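Local coordinates for type III effector (Vibrio parahaemolyticus, PDB 2QHQ), which is of unknown function but belongs to the HopJ family of type III effector proteins, and so may act on host cells, at the interface of chains A and B. Sequence-based numbering; all coordinates share one arbitrary frame. Chains: chain A/B, Unknown function protein VPA0580.

The interface of chains A and B. Residues chain A 71, 112, 115-117; chain B 71-74.
The C-terminal end of helix 67-72 of chain B and the loop that follows it, B:Asn73 and B:Ala74, press against strand 115-117, the 3-10 helix 111-114 and helix 67-72 of chain A. Both chains are copies of one HopJ-family protein, and helix 67-72 takes part from each side, but the interface is not an exact two-fold, and the coordinates alone do not show that the pair forms in solution. B:Ala74, with positive phi and psi, buries 72 Å² and directs its methyl group among A:Leu71, A:Trp112 and A:Ile115, which it touches. The methyl CB lies 3.6 Å from CE3 on the six-membered part of the A:Trp112 indole, and a snug 3.5 Å from the A:Leu71 methyl CD2. That same CD2 sits over one face of the indole, toward its rim, so leucine, indole and alanine methyl pack mutually. A:Ile115 has CG1 beside the backbone N (chi1 -73°), leaving the branch methyl CG2 anti to that N and 4.0 Å from CB of B:Ala74. The other A:Leu71 methyl, CD1, lies 3.3 Å from the backbone O of B:Leu71, while CD2 of B:Leu71 is farther from the backbone O of A:Leu71. At the strand, the backbone N of A:Phe117 donates to the O of B:Leu72 at 2.8 Å; the bond is nearly straight (173° at H). This oxygen, near the helix end, also lies in plane at the edge of the A:Phe117 ring. B:Leu72 places CD2 3.9 Å from CB of A:Phe117. A water bridges the O of A:Phe117 and the side-chain OD1 of B:Asn73, at 3.0 Å from the latter. OD1 also abuts CG of A:Gln116 at 3.4 Å; the two side chains run alongside each other, their amide planes almost perpendicular.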
ATOM      1  N   LEU A  71      -1.709   1.652   4.469  1.00 11.88           N
ATOM      2  CA  LEU A  71      -1.045   1.849   3.186  1.00 12.98           C
ATOM      3  C   LEU A  71      -1.621   3.076   2.490  1.00 13.42           C
ATOM      4  O   LEU A  71      -0.898   3.877   1.901  1.00 13.35           O
ATOM      5  CB  LEU A  71      -1.190   0.615   2.309  1.00 12.86           C
ATOM      6  CG  LEU A  71      -0.373  -0.565   2.821  1.00 13.68           C
ATOM      7  CD1 LEU A  71      -0.702  -1.818   2.046  1.00 13.47           C
ATOM      8  CD2 LEU A  71       1.111  -0.205   2.781  1.00 14.98           C
ATOM      9  N   TRP A 112       6.001  -3.996   6.613  1.00 12.74           N
ATOM     10  CA  TRP A 112       5.376  -3.831   5.302  1.00 12.65           C
ATOM     11  C   TRP A 112       6.024  -4.742   4.275  1.00 13.25           C
ATOM     12  O   TRP A 112       5.379  -5.126   3.312  1.00 13.08           O
ATOM     13  CB  TRP A 112       5.445  -2.382   4.841  1.00 12.13           C
ATOM     14  CG  TRP A 112       4.535  -1.445   5.581  1.00 11.75           C
ATOM     15  CD1 TRP A 112       4.899  -0.316   6.243  1.00 12.49           C
ATOM     16  CD2 TRP A 112       3.104  -1.553   5.720  1.00 11.30           C
ATOM     17  NE1 TRP A 112       3.787   0.291   6.799  1.00 12.27           N
ATOM     18  CE2 TRP A 112       2.676  -0.442   6.488  1.00 11.86           C
ATOM     19  CE3 TRP A 112       2.145  -2.484   5.278  1.00 12.56           C
ATOM     20  CZ2 TRP A 112       1.323  -0.217   6.806  1.00 11.31           C
ATOM     21  CZ3 TRP A 112       0.804  -2.267   5.597  1.00 11.48           C
ATOM     22  CH2 TRP A 112       0.404  -1.140   6.364  1.00 10.43           C
ATOM     23  N   ILE A 115       3.956  -7.790   3.823  1.00 12.28           N
ATOM     24  CA  ILE A 115       2.529  -7.590   3.470  1.00 12.16           C
ATOM     25  C   ILE A 115       2.370  -7.591   1.947  1.00 12.78           C
ATOM     26  O   ILE A 115       3.103  -6.892   1.250  1.00 12.61           O
ATOM     27  CB  ILE A 115       1.988  -6.228   4.055  1.00 12.19           C
ATOM     28  CG1 ILE A 115       1.801  -6.309   5.578  1.00 12.06           C
ATOM     29  CG2 ILE A 115       0.673  -5.790   3.407  1.00 12.34           C
ATOM     30  CD1 ILE A 115       0.606  -7.140   6.041  1.00 12.39           C
ATOM     31  N   GLN A 116       1.396  -8.368   1.455  1.00 12.57           N
ATOM     32  CA  GLN A 116       1.054  -8.410   0.048  0.50 12.98           C
ATOM     33  C   GLN A 116      -0.459  -8.634  -0.073  1.00 12.47           C
ATOM     34  O   GLN A 116      -0.947  -9.684   0.334  1.00 12.25           O
ATOM     35  CB  GLN A 116       1.859  -9.555  -0.586  0.50 13.21           C
ATOM     36  CG  GLN A 116       1.503  -9.996  -1.985  0.50 14.30           C
ATOM     37  CD  GLN A 116       2.471 -11.056  -2.484  0.50 14.55           C
ATOM     38  OE1 GLN A 116       3.613 -10.752  -2.826  0.50 18.01           O
ATOM     39  NE2 GLN A 116       2.020 -12.308  -2.533  0.50 16.52           N
ATOM     40  N   PHE A 117      -1.180  -7.653  -0.613  1.00 11.74           N
ATOM     41  CA  PHE A 117      -2.625  -7.788  -0.872  1.00 11.90           C
ATOM     42  C   PHE A 117      -2.851  -8.308  -2.277  1.00 12.10           C
ATOM     43  O   PHE A 117      -2.182  -7.864  -3.210  1.00 11.88           O
ATOM     44  CB  PHE A 117      -3.338  -6.431  -0.747  1.00 11.81           C
ATOM     45  CG  PHE A 117      -3.629  -6.038   0.666  1.00 11.64           C
ATOM     46  CD1 PHE A 117      -4.834  -6.399   1.270  1.00 12.88           C
ATOM     47  CD2 PHE A 117      -2.695  -5.313   1.406  1.00 11.99           C
ATOM     48  CE1 PHE A 117      -5.109  -6.054   2.590  1.00 13.34           C
ATOM     49  CE2 PHE A 117      -2.953  -4.975   2.727  1.00 14.52           C
ATOM     50  CZ  PHE A 117      -4.170  -5.347   3.323  1.00 11.93           C
TER
ATOM     51  N   LEU B  71       0.899   0.018  -3.876  1.00 10.89           N
ATOM     52  CA  LEU B  71      -0.083  -0.080  -2.803  1.00 11.24           C
ATOM     53  C   LEU B  71      -0.384  -1.526  -2.415  1.00 11.23           C
ATOM     54  O   LEU B  71      -0.392  -1.845  -1.223  1.00 11.56           O
ATOM     55  CB  LEU B  71      -1.383   0.652  -3.144  1.00 11.11           C
ATOM     56  CG  LEU B  71      -1.334   2.168  -2.999  1.00 11.49           C
ATOM     57  CD1 LEU B  71      -2.637   2.751  -3.548  1.00 12.73           C
ATOM     58  CD2 LEU B  71      -1.104   2.543  -1.506  1.00 11.72           C
ATOM     59  N   LEU B  72      -0.637  -2.392  -3.395  1.00 10.79           N
ATOM     60  CA  LEU B  72      -0.957  -3.788  -3.074  1.00 10.51           C
ATOM     61  C   LEU B  72       0.197  -4.474  -2.340  1.00 10.60           C
ATOM     62  O   LEU B  72      -0.034  -5.286  -1.455  1.00 11.30           O
ATOM     63  CB  LEU B  72      -1.351  -4.575  -4.324  1.00 10.81           C
ATOM     64  CG  LEU B  72      -2.703  -4.211  -4.981  1.00 10.50           C
ATOM     65  CD1 LEU B  72      -2.935  -5.130  -6.189  1.00 12.08           C
ATOM     66  CD2 LEU B  72      -3.828  -4.377  -3.979  1.00 11.87           C
ATOM     67  N   ASN B  73       1.429  -4.124  -2.699  1.00 10.70           N
ATOM     68  CA  ASN B  73       2.617  -4.793  -2.148  1.00 10.40           C
ATOM     69  C   ASN B  73       3.338  -4.011  -1.044  1.00 10.73           C
ATOM     70  O   ASN B  73       4.433  -4.385  -0.621  1.00 10.44           O
ATOM     71  CB  ASN B  73       3.561  -5.153  -3.283  1.00 10.72           C
ATOM     72  CG  ASN B  73       2.973  -6.225  -4.157  1.00 12.63           C
ATOM     73  OD1 ASN B  73       2.736  -7.329  -3.690  1.00 14.76           O
ATOM     74  ND2 ASN B  73       2.661  -5.889  -5.385  1.00 13.08           N
ATOM     75  N   ALA B  74       2.704  -2.940  -0.582  1.00  9.76           N
ATOM     76  CA  ALA B  74       3.181  -2.161   0.562  1.00  9.79           C
ATOM     77  C   ALA B  74       4.602  -1.637   0.363  1.00 10.37           C
ATOM     78  O   ALA B  74       5.415  -1.629   1.283  1.00  9.96           O
ATOM     79  CB  ALA B  74       3.040  -2.978   1.877  1.00  9.93           C
TER
HETATM   80  O   HOH W   1       0.108  -8.549  -4.511  1.00 13.17           O